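PDB 4ANO: ESSB, which is an integral membrane component of the type VII secretion system, probably acting in protein export, and is represented here by its cytoplasmic fragment. Local coordinates for residues 29-34 with 61-66; 39-44 with 131-136; 87-92 with 196-201; 179-184 with 192-197. One frame throughout, in Å; residues are numbered along the deposited sequence. Where two conformers were deposited one is given.

Contact 1 of 4, residues 29-34 with 61-66; sequences FQRAKL and DEVKVV
Gln30 and Glu62 lie side by side and point the same way from an antiparallel, non-hydrogen-bonded pair. Their flat ends are turned 72° apart, and NE2 of Gln30 gives a hydrogen bond, nearly in its own amide plane, to the anti side of Glu62 OE2 at 3.2 Å. The glutamine chain bends at chi2 (-49°). A water gives a hydrogen bond to Gln30 OE1 and a weak one to Glu62 OE2; an amide, donor and acceptor at once, suits this place. An alanine in place of Gln30 would probably leave Glu62 OE2 without its amide partner.

Phe29 and Val63 form a hydrogen-bonded pair through two backbone bonds, their side chains on the other face of the sheet, and the edge of the phenyl ring meets Val63 O in plane, CD1 3.6 Å away. Leu34, brought back by the 3-10 turn 31-33, crosses Val63 obliquely, its CD1 pressed tightly against CG2 at 3.5 Å; apolar groups suit this face, where Phe29 and Val63 are buried. Beyond these pairs, Arg31 N gives a hydrogen bond to Asp61 O at 2.9 Å, and Arg31 NH1 one to Ser59 O.

Strands 25-30 and 62-68 are the two inner strands of a four-stranded antiparallel sheet, flanked by 18-22 and 53-58. Pro135 packs on Phe29 and Leu34, and Leu42 on Val63.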
# COMPACT_ATOMS: atom_id res chain seq x y z
N PHE A 29 0.85 -5.26 18.86
CA PHE A 29 0.98 -6.70 18.63
C PHE A 29 1.22 -7.37 20.03
O PHE A 29 1.84 -6.78 20.88
CB PHE A 29 2.27 -7.01 17.84
CG PHE A 29 2.34 -6.41 16.47
CD1 PHE A 29 2.69 -5.11 16.28
CD2 PHE A 29 2.08 -7.27 15.37
CE1 PHE A 29 2.73 -4.53 14.94
CE2 PHE A 29 2.16 -6.75 14.06
CZ PHE A 29 2.44 -5.39 13.87
N GLN A 30 0.84 -8.64 20.12
CA GLN A 30 1.20 -9.50 21.27
C GLN A 30 2.54 -10.13 21.06
O GLN A 30 2.74 -10.83 20.11
CB GLN A 30 0.10 -10.56 21.42
CG GLN A 30 -1.26 -10.05 21.70
CD GLN A 30 -1.28 -9.04 22.84
OE1 GLN A 30 -0.98 -9.36 24.00
NE2 GLN A 30 -1.62 -7.82 22.52
N ARG A 31 3.48 -9.90 21.98
CA ARG A 31 4.83 -10.35 21.85
C ARG A 31 4.90 -11.88 21.73
O ARG A 31 5.73 -12.45 21.00
CB ARG A 31 5.62 -9.86 23.07
CG ARG A 31 6.96 -9.47 22.77
CD ARG A 31 7.70 -9.02 24.07
NE ARG A 31 9.06 -9.52 24.04
CZ ARG A 31 10.04 -9.04 24.82
NH1 ARG A 31 9.77 -8.05 25.63
NH2 ARG A 31 11.29 -9.51 24.69
N ALA A 32 3.99 -12.56 22.40
CA ALA A 32 3.98 -13.98 22.43
C ALA A 32 3.76 -14.58 21.04
O ALA A 32 4.16 -15.73 20.76
CB ALA A 32 2.91 -14.50 23.47
N LYS A 33 3.12 -13.80 20.16
CA LYS A 33 2.79 -14.27 18.84
C LYS A 33 3.86 -13.96 17.76
O LYS A 33 3.69 -14.40 16.62
CB LYS A 33 1.43 -13.60 18.43
CG LYS A 33 0.19 -14.20 19.06
CD LYS A 33 -1.05 -13.34 18.67
CE LYS A 33 -2.38 -14.01 19.06
NZ LYS A 33 -3.50 -13.07 18.63
N LEU A 34 4.89 -13.19 18.11
CA LEU A 34 5.98 -12.81 17.21
C LEU A 34 7.17 -13.79 17.07
O LEU A 34 7.55 -14.46 18.03
CB LEU A 34 6.49 -11.41 17.60
CG LEU A 34 5.49 -10.28 17.81
CD1 LEU A 34 6.06 -8.96 18.34
CD2 LEU A 34 4.70 -10.01 16.46
N ASP A 61 4.86 -7.70 27.35
CA ASP A 61 3.87 -8.52 26.68
C ASP A 61 3.51 -8.04 25.25
O ASP A 61 2.80 -8.71 24.55
CB ASP A 61 2.61 -8.55 27.51
CG ASP A 61 2.80 -9.34 28.81
OD1 ASP A 61 3.66 -10.24 28.84
OD2 ASP A 61 2.08 -9.02 29.75
N GLU A 62 3.91 -6.85 24.89
CA GLU A 62 3.38 -6.29 23.61
C GLU A 62 4.43 -5.50 22.87
O GLU A 62 5.39 -5.03 23.43
CB GLU A 62 2.22 -5.29 23.84
CG GLU A 62 1.01 -5.95 24.42
CD GLU A 62 -0.07 -4.99 24.74
OE1 GLU A 62 0.18 -3.88 25.20
OE2 GLU A 62 -1.22 -5.41 24.51
N VAL A 63 4.24 -5.39 21.55
CA VAL A 63 5.04 -4.46 20.78
C VAL A 63 4.05 -3.40 20.22
O VAL A 63 3.04 -3.75 19.59
CB VAL A 63 5.78 -5.19 19.57
CG1 VAL A 63 6.33 -4.18 18.57
CG2 VAL A 63 6.89 -6.14 20.15
N LYS A 64 4.34 -2.14 20.49
CA LYS A 64 3.50 -0.98 20.05
C LYS A 64 4.32 -0.13 19.07
O LYS A 64 5.56 0.11 19.29
CB LYS A 64 2.98 -0.19 21.27
CG LYS A 64 2.28 1.08 20.95
CD LYS A 64 2.15 1.82 22.32
CE LYS A 64 0.96 2.70 22.41
NZ LYS A 64 1.25 3.70 23.57
N VAL A 65 3.73 0.18 17.90
CA VAL A 65 4.38 1.10 16.91
C VAL A 65 3.40 2.30 16.77
O VAL A 65 2.22 2.11 16.52
CB VAL A 65 4.61 0.41 15.54
CG1 VAL A 65 5.34 1.29 14.51
CG2 VAL A 65 5.38 -0.94 15.73
N VAL A 66 3.93 3.47 17.00
CA VAL A 66 3.22 4.70 16.85
C VAL A 66 3.81 5.37 15.60
O VAL A 66 5.00 5.62 15.58
CB VAL A 66 3.52 5.60 18.04
CG1 VAL A 66 2.84 6.96 17.85
CG2 VAL A 66 3.10 4.91 19.32
O HOH W 1 -1.00 -8.26 26.52
O HOH W 2 2.44 -11.39 24.73

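Contact 2 of 4, residues 39-44 with 131-136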
# COMPACT_ATOMS: atom_id res chain seq x y z
N PRO A 39 14.45 -7.59 20.87
CA PRO A 39 13.77 -6.34 20.53
C PRO A 39 14.59 -5.38 19.62
O PRO A 39 14.05 -4.58 18.88
CB PRO A 39 13.53 -5.68 21.89
CG PRO A 39 13.45 -6.86 22.79
CD PRO A 39 14.50 -7.79 22.34
N LEU A 40 15.93 -5.43 19.76
CA LEU A 40 16.82 -4.67 18.88
C LEU A 40 16.59 -4.86 17.35
O LEU A 40 16.91 -3.97 16.56
CB LEU A 40 18.26 -5.05 19.24
CG LEU A 40 19.36 -4.33 18.46
CD1 LEU A 40 19.24 -2.79 18.59
CD2 LEU A 40 20.66 -4.68 19.22
N GLU A 41 16.04 -6.02 16.97
CA GLU A 41 15.64 -6.31 15.56
C GLU A 41 14.70 -5.28 15.00
O GLU A 41 14.68 -5.11 13.79
CB GLU A 41 14.94 -7.66 15.44
CG GLU A 41 15.81 -8.86 15.88
CD GLU A 41 15.06 -10.13 16.28
OE1 GLU A 41 13.85 -10.31 16.03
OE2 GLU A 41 15.73 -11.00 16.88
N LEU A 42 13.92 -4.61 15.89
CA LEU A 42 12.90 -3.63 15.44
C LEU A 42 13.48 -2.23 15.21
O LEU A 42 12.79 -1.33 14.71
CB LEU A 42 11.71 -3.57 16.44
CG LEU A 42 11.00 -4.90 16.66
CD1 LEU A 42 9.66 -4.54 17.34
CD2 LEU A 42 10.74 -5.63 15.27
N GLU A 43 14.74 -2.03 15.57
CA GLU A 43 15.37 -0.69 15.45
C GLU A 43 15.37 -0.23 13.98
O GLU A 43 15.25 1.01 13.73
CB GLU A 43 16.75 -0.64 16.18
CG GLU A 43 17.42 0.82 16.24
CD GLU A 43 17.78 1.39 14.90
OE1 GLU A 43 18.21 0.60 14.03
OE2 GLU A 43 17.69 2.66 14.69
N VAL A 44 15.41 -1.18 13.02
CA VAL A 44 15.38 -0.84 11.59
C VAL A 44 14.11 -0.01 11.23
O VAL A 44 14.10 0.68 10.24
CB VAL A 44 15.50 -2.10 10.76
CG1 VAL A 44 14.23 -3.01 10.82
CG2 VAL A 44 15.92 -1.77 9.34
N LYS A 131 11.55 -8.73 8.55
CA LYS A 131 11.80 -10.18 8.34
C LYS A 131 12.18 -10.96 9.58
O LYS A 131 13.09 -10.55 10.33
CB LYS A 131 12.80 -10.34 7.20
CG LYS A 131 12.87 -11.83 6.60
CD LYS A 131 14.05 -11.90 5.59
CE LYS A 131 14.58 -13.34 5.33
NZ LYS A 131 13.62 -14.44 5.65
N GLU A 132 11.45 -12.07 9.80
CA GLU A 132 11.63 -13.01 10.96
C GLU A 132 11.38 -12.32 12.34
O GLU A 132 11.83 -12.80 13.40
CB GLU A 132 13.05 -13.58 10.94
CG GLU A 132 13.34 -14.55 9.82
CD GLU A 132 14.60 -15.32 10.02
OE1 GLU A 132 15.71 -14.71 9.98
OE2 GLU A 132 14.47 -16.56 10.19
N SER A 133 10.68 -11.17 12.35
CA SER A 133 10.50 -10.45 13.55
C SER A 133 9.06 -9.92 13.76
O SER A 133 8.49 -10.06 14.82
CB SER A 133 11.49 -9.28 13.67
OG SER A 133 12.85 -9.69 13.71
N LEU A 134 8.47 -9.24 12.78
CA LEU A 134 7.24 -8.50 13.00
C LEU A 134 6.46 -8.58 11.70
O LEU A 134 6.94 -8.26 10.67
CB LEU A 134 7.58 -7.00 13.31
CG LEU A 134 6.36 -6.17 13.64
CD1 LEU A 134 6.03 -6.55 15.15
CD2 LEU A 134 6.69 -4.68 13.59
N PRO A 135 5.23 -9.03 11.77
CA PRO A 135 4.49 -9.22 10.49
C PRO A 135 4.31 -7.89 9.73
O PRO A 135 4.08 -6.86 10.32
CB PRO A 135 3.12 -9.73 10.97
CG PRO A 135 3.37 -10.29 12.36
CD PRO A 135 4.42 -9.37 12.95
N PRO A 136 4.33 -7.95 8.40
CA PRO A 136 4.57 -9.20 7.61
C PRO A 136 6.04 -9.58 7.76
O PRO A 136 6.96 -8.75 7.52
CB PRO A 136 4.22 -8.78 6.18
CG PRO A 136 4.52 -7.29 6.19
CD PRO A 136 3.99 -6.83 7.55
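Ser133 and Leu42 bury equal areas in this contact, followed by Glu41, and the three divide it into a polar and an apolar half. Ser133 directs OG at the carboxylate of Glu41 and gives OE1 a short hydrogen bond of 2.6 Å, arriving from above the carboxylate plane, 36° out of it. The hydroxyl stands beside its own backbone N (chi1 -63°) and also lies 3.4 Å from CB of Glu41. A small hydroxyl-bearing residue fits here, because its CB comes close to both partners: 3.5 Å from Glu41 OE1 and 4.1 Å from CD2 of Leu42.

Leu42 supplies the apolar half. Its CD2 reaches CB of Leu134 at 4.0 Å, the two leucine side chains crossing at about a right angle. Behind it, Leu42 rests on Ile56 and Val58 of strand 53-58, while Leu134 lies against Leu45 and Phe29. Ser133 and Leu134 both face Val130 in a classic beta bulge, which brings two successive residues to the 3-10 segment.

Glu41 does more than meet the serine: OE1 also accepts from Gln37 N and OE2 from Asp38 N, both just before the 3-10 segment. An alanine in place of Glu41 would probably leave the Ser133 hydroxyl and these two backbone N-H groups without their acceptor. Three donors thus converge on one carboxylate, an arrangement likely to stabilise its negative charge and fix its rotation, so that two loops distant in sequence are joined by a directed bond beside a leucine contact.

Contact 3 of 4, residues 87-92 with 196-201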
# COMPACT_ATOMS: atom_id res chain seq x y z
N ARG A 87 -4.33 9.71 -10.61
CA ARG A 87 -4.33 8.40 -9.91
C ARG A 87 -3.48 7.33 -10.58
O ARG A 87 -2.86 6.50 -9.89
CB ARG A 87 -5.78 7.95 -9.73
CG ARG A 87 -6.52 8.68 -8.59
CD ARG A 87 -7.98 9.06 -8.94
NE ARG A 87 -8.83 8.00 -9.51
CZ ARG A 87 -9.93 8.24 -10.23
NH1 ARG A 87 -10.31 9.49 -10.48
NH2 ARG A 87 -10.67 7.23 -10.72
N ILE A 88 -3.46 7.28 -11.92
CA ILE A 88 -2.64 6.23 -12.60
C ILE A 88 -1.17 6.55 -12.40
O ILE A 88 -0.35 5.62 -12.25
CB ILE A 88 -2.87 6.18 -14.14
CG1 ILE A 88 -4.28 5.69 -14.41
CG2 ILE A 88 -1.79 5.21 -14.87
CD1 ILE A 88 -4.70 6.04 -15.89
N ARG A 89 -0.81 7.84 -12.32
CA ARG A 89 0.62 8.18 -12.14
C ARG A 89 1.02 7.75 -10.76
O ARG A 89 2.15 7.25 -10.57
CB ARG A 89 0.89 9.68 -12.37
CG ARG A 89 1.17 10.00 -13.89
CD ARG A 89 1.25 11.53 -14.16
NE ARG A 89 1.31 11.87 -15.61
CZ ARG A 89 0.97 13.06 -16.14
NH1 ARG A 89 0.52 14.05 -15.36
NH2 ARG A 89 1.06 13.27 -17.46
N ALA A 90 0.15 8.02 -9.77
CA ALA A 90 0.34 7.60 -8.40
C ALA A 90 0.54 6.09 -8.25
O ALA A 90 1.39 5.63 -7.44
CB ALA A 90 -0.81 8.09 -7.49
N ALA A 91 -0.23 5.35 -9.04
CA ALA A 91 -0.22 3.89 -9.01
C ALA A 91 1.10 3.39 -9.61
O ALA A 91 1.71 2.46 -9.10
CB ALA A 91 -1.40 3.33 -9.77
N ILE A 92 1.56 4.06 -10.67
CA ILE A 92 2.91 3.75 -11.19
C ILE A 92 4.06 3.93 -10.20
O ILE A 92 4.91 3.03 -10.06
CB ILE A 92 3.14 4.52 -12.55
CG1 ILE A 92 2.13 4.01 -13.62
CG2 ILE A 92 4.57 4.39 -13.01
CD1 ILE A 92 2.17 4.80 -14.97
N LYS A 196 0.92 1.65 -20.60
CA LYS A 196 0.08 1.84 -21.79
C LYS A 196 -1.19 2.61 -21.42
O LYS A 196 -1.70 3.45 -22.22
CB LYS A 196 -0.25 0.51 -22.48
CG LYS A 196 -0.83 0.67 -23.88
CD LYS A 196 -1.39 -0.65 -24.43
CE LYS A 196 -2.92 -0.74 -24.33
NZ LYS A 196 -3.36 -0.86 -22.90
N TRP A 197 -1.71 2.35 -20.22
CA TRP A 197 -2.90 3.08 -19.72
C TRP A 197 -2.65 4.57 -19.49
O TRP A 197 -3.49 5.39 -19.87
CB TRP A 197 -3.41 2.46 -18.45
CG TRP A 197 -4.80 2.96 -18.04
CD1 TRP A 197 -5.70 3.73 -18.74
CD2 TRP A 197 -5.45 2.58 -16.85
NE1 TRP A 197 -6.85 3.91 -18.01
CE2 TRP A 197 -6.71 3.21 -16.84
CE3 TRP A 197 -5.08 1.81 -15.75
CZ2 TRP A 197 -7.60 3.06 -15.79
CZ3 TRP A 197 -5.94 1.67 -14.72
CH2 TRP A 197 -7.19 2.27 -14.73
N VAL A 198 -1.49 4.95 -18.93
CA VAL A 198 -1.30 6.38 -18.54
C VAL A 198 -1.15 7.15 -19.87
O VAL A 198 -1.68 8.26 -20.00
CB VAL A 198 -0.04 6.65 -17.63
CG1 VAL A 198 1.24 6.47 -18.38
CG2 VAL A 198 -0.08 8.09 -16.99
N ASP A 199 -0.46 6.53 -20.85
CA ASP A 199 -0.31 7.14 -22.20
C ASP A 199 -1.68 7.41 -22.82
O ASP A 199 -1.95 8.50 -23.33
CB ASP A 199 0.53 6.26 -23.18
CG ASP A 199 2.04 6.27 -22.88
OD1 ASP A 199 2.48 7.12 -22.07
OD2 ASP A 199 2.79 5.39 -23.43
N GLU A 200 -2.58 6.42 -22.76
CA GLU A 200 -3.91 6.55 -23.32
C GLU A 200 -4.66 7.68 -22.65
O GLU A 200 -5.31 8.55 -23.31
CB GLU A 200 -4.67 5.23 -23.17
CG GLU A 200 -4.17 4.17 -24.14
CD GLU A 200 -4.86 2.84 -23.95
OE1 GLU A 200 -5.64 2.67 -22.97
OE2 GLU A 200 -4.61 1.95 -24.80
N GLU A 201 -4.56 7.68 -21.32
CA GLU A 201 -5.30 8.65 -20.57
C GLU A 201 -4.71 10.05 -20.72
O GLU A 201 -5.45 11.03 -20.79
CB GLU A 201 -5.29 8.28 -19.06
CG GLU A 201 -6.18 9.23 -18.31
CD GLU A 201 -7.70 9.17 -18.73
OE1 GLU A 201 -8.16 8.18 -19.35
OE2 GLU A 201 -8.47 10.11 -18.35
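Ile88 and Trp197 meet in a CH-pi interaction. Ile88 CD1 sits 3.5 Å from the centroid of the five-membered indole ring and only 5° off its normal, thus over one face of the indole. Trp197 CG, set anti to its backbone N (chi1 -167°), comes within 3.8 Å of Ile88 CD1. A long, branched residue suits position 88, since the same methyl also touches CB of Glu201 at 3.9 Å.

Aliphatic packing gathers round Val198. CG2 of Ile88 meets its CB at 3.6 Å, and CD1 of Ile92, one helical turn on, approaches CG1 at 3.9 Å, the Ile92 and Val198 side chains crossing at about a right angle. A compact valine can therefore lie against both isoleucines.

At the exposed margin, the aliphatic part of Arg89 contributes: its CG lies 3.8 Å from CG2 of Val198. The charged end continues past the contact, where NH2 forms a salt bridge with Glu202 OE1.

Thr156 and Ile177 adjoin the indole as well. The segments belong to helices 84-98 and 187-207, whose local axes approach to 9.8 Å at 158°, an antiparallel helix-helix packing in the helical part of this cytoplasmic domain.

Contact 4 of 4, residues 179-184 with 192-197; sequences KELWQA and AVLEKW
Val193 stands at the middle of this contact, its two methyls divided between neighbours on the facing helix. CG1 meets CG of Leu181 at 3.7 Å and CB of Glu180 at 3.8 Å, while CG2 lies against the backbone O of Glu180 and, more distantly, CB of Ala184. With CG1 anti to the backbone N (chi1 163°), the beta-branched residue spreads over its neighbours. Leu181 reaches further: its CD2 touches CG of Leu194 at 3.9 Å, the two leucines crossing at about a right angle, and its CD1 approaches CZ3 of Trp197 at 4.2 Å.

Beside this patch, in one of two deposited conformers of Lys196, NZ lies 3.7 Å from Glu180 OE2, a long, doubtful salt bridge; Glu200 is its second weak partner.

Further out, Leu153 and Val190 pack on Leu181, and Val152, Ile92 and Val95 on Leu194, so the leucines face the interior. The local axes of helices 176-183 and 187-207 run antiparallel at 160°, and Lys149 NZ is hydrogen-bonded to the carbonyl oxygens of Trp182 and Ala184 where the first helix ends.

Apolar packing therefore carries most of this helical hairpin; the long pair, resting on one conformer, would probably add little.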
# COMPACT_ATOMS: atom_id res chain seq x y z
N LYS A 179 -8.76 -6.01 -16.50
CA LYS A 179 -8.54 -7.42 -16.85
C LYS A 179 -7.09 -7.67 -17.18
O LYS A 179 -6.52 -8.68 -16.79
CB LYS A 179 -9.43 -7.88 -18.06
CG LYS A 179 -9.17 -9.37 -18.44
CD LYS A 179 -9.87 -9.83 -19.73
CE LYS A 179 -9.78 -11.37 -19.84
NZ LYS A 179 -10.79 -11.81 -20.82
N GLU A 180 -6.51 -6.72 -17.89
CA GLU A 180 -5.10 -6.74 -18.20
C GLU A 180 -4.28 -6.70 -16.93
O GLU A 180 -3.28 -7.42 -16.79
CB GLU A 180 -4.75 -5.53 -19.04
CG GLU A 180 -4.99 -5.77 -20.52
CD GLU A 180 -4.37 -4.68 -21.39
OE1 GLU A 180 -3.12 -4.61 -21.44
OE2 GLU A 180 -5.14 -3.93 -22.03
N LEU A 181 -4.68 -5.84 -15.99
CA LEU A 181 -3.96 -5.78 -14.70
C LEU A 181 -4.02 -7.08 -13.89
O LEU A 181 -2.96 -7.58 -13.51
CB LEU A 181 -4.40 -4.59 -13.87
CG LEU A 181 -4.02 -3.15 -14.21
CD1 LEU A 181 -5.06 -2.31 -13.58
CD2 LEU A 181 -2.70 -2.76 -13.60
N TRP A 182 -5.20 -7.66 -13.65
CA TRP A 182 -5.27 -9.00 -12.98
C TRP A 182 -4.49 -10.09 -13.67
O TRP A 182 -3.91 -10.98 -12.99
CB TRP A 182 -6.71 -9.50 -12.82
CG TRP A 182 -7.38 -8.83 -11.79
CD1 TRP A 182 -8.51 -8.09 -11.90
CD2 TRP A 182 -6.98 -8.77 -10.42
NE1 TRP A 182 -8.86 -7.58 -10.68
CE2 TRP A 182 -7.93 -7.97 -9.75
CE3 TRP A 182 -5.90 -9.29 -9.69
CZ2 TRP A 182 -7.83 -7.69 -8.39
CZ3 TRP A 182 -5.81 -9.02 -8.34
CH2 TRP A 182 -6.77 -8.23 -7.70
N GLN A 183 -4.51 -10.04 -15.00
CA GLN A 183 -3.82 -10.99 -15.85
C GLN A 183 -2.31 -11.00 -15.64
O GLN A 183 -1.67 -12.04 -15.76
CB GLN A 183 -4.11 -10.70 -17.33
CG GLN A 183 -5.37 -11.29 -17.85
CD GLN A 183 -5.46 -11.11 -19.34
OE1 GLN A 183 -4.52 -11.44 -20.06
NE2 GLN A 183 -6.56 -10.56 -19.80
N ALA A 184 -1.76 -9.83 -15.32
CA ALA A 184 -0.31 -9.60 -15.36
C ALA A 184 0.42 -10.58 -14.40
O ALA A 184 -0.03 -10.82 -13.29
CB ALA A 184 0.01 -8.09 -15.11
N ALA A 192 4.01 -2.49 -16.99
CA ALA A 192 3.74 -2.31 -18.45
C ALA A 192 2.30 -1.97 -18.81
O ALA A 192 2.07 -1.12 -19.73
CB ALA A 192 4.15 -3.55 -19.21
N VAL A 193 1.34 -2.59 -18.11
CA VAL A 193 -0.11 -2.42 -18.37
C VAL A 193 -0.46 -0.97 -17.98
O VAL A 193 -1.03 -0.20 -18.78
CB VAL A 193 -1.02 -3.42 -17.56
CG1 VAL A 193 -2.46 -2.94 -17.54
CG2 VAL A 193 -0.90 -4.93 -18.15
N LEU A 194 -0.04 -0.57 -16.78
CA LEU A 194 -0.20 0.82 -16.35
C LEU A 194 0.42 1.82 -17.33
O LEU A 194 -0.17 2.90 -17.53
CB LEU A 194 0.33 1.08 -14.95
CG LEU A 194 -0.43 0.42 -13.82
CD1 LEU A 194 0.35 0.51 -12.55
CD2 LEU A 194 -1.80 1.16 -13.64
N GLU A 195 1.58 1.49 -17.91
CA GLU A 195 2.24 2.47 -18.74
C GLU A 195 1.46 2.71 -20.01
O GLU A 195 1.33 3.85 -20.45
CB GLU A 195 3.66 2.07 -19.09
CG GLU A 195 4.51 3.34 -19.23
CD GLU A 195 4.97 3.84 -17.88
OE1 GLU A 195 5.55 3.03 -17.14
OE2 GLU A 195 4.76 5.03 -17.57
N LYS A 196 0.92 1.65 -20.60
CA LYS A 196 0.08 1.84 -21.79
C LYS A 196 -1.19 2.61 -21.42
O LYS A 196 -1.70 3.45 -22.22
CB LYS A 196 -0.25 0.51 -22.48
CG LYS A 196 -0.83 0.67 -23.88
CD LYS A 196 -1.39 -0.65 -24.43
CE LYS A 196 -2.92 -0.74 -24.33
NZ LYS A 196 -3.36 -0.86 -22.90
N TRP A 197 -1.71 2.35 -20.22
CA TRP A 197 -2.90 3.08 -19.72
C TRP A 197 -2.65 4.57 -19.49
O TRP A 197 -3.49 5.39 -19.87
CB TRP A 197 -3.41 2.46 -18.45
CG TRP A 197 -4.80 2.96 -18.04
CD1 TRP A 197 -5.70 3.73 -18.74
CD2 TRP A 197 -5.45 2.58 -16.85
NE1 TRP A 197 -6.85 3.91 -18.01
CE2 TRP A 197 -6.71 3.21 -16.84
CE3 TRP A 197 -5.08 1.81 -15.75
CZ2 TRP A 197 -7.60 3.06 -15.79
CZ3 TRP A 197 -5.94 1.67 -14.72
CH2 TRP A 197 -7.19 2.27 -14.73

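In the fold
The four contacts form two clusters on opposite sides of the chain's centre. Contacts 1 and 2, with centres about 11 Å apart, share one apolar core: Val63 CG1 meets Leu42 CD1 at 3.6 Å, and Pro135 CD lies 3.6 Å from both Phe29 CE2 and Leu34 CD2. Contacts 3 and 4, with centres about 10 Å apart, both use helix 187-207 and share Lys196 and Trp197; Ile92 CG1 also reaches Leu194 CB at 3.7 Å. Helix 187-207 thus packs against 84-98 and 176-183 together. Between the clusters nothing touches: contacts 1 and 3 have centres about 39 Å apart, and contacts 2 and 4 approach to about 18 Å between nearest atoms.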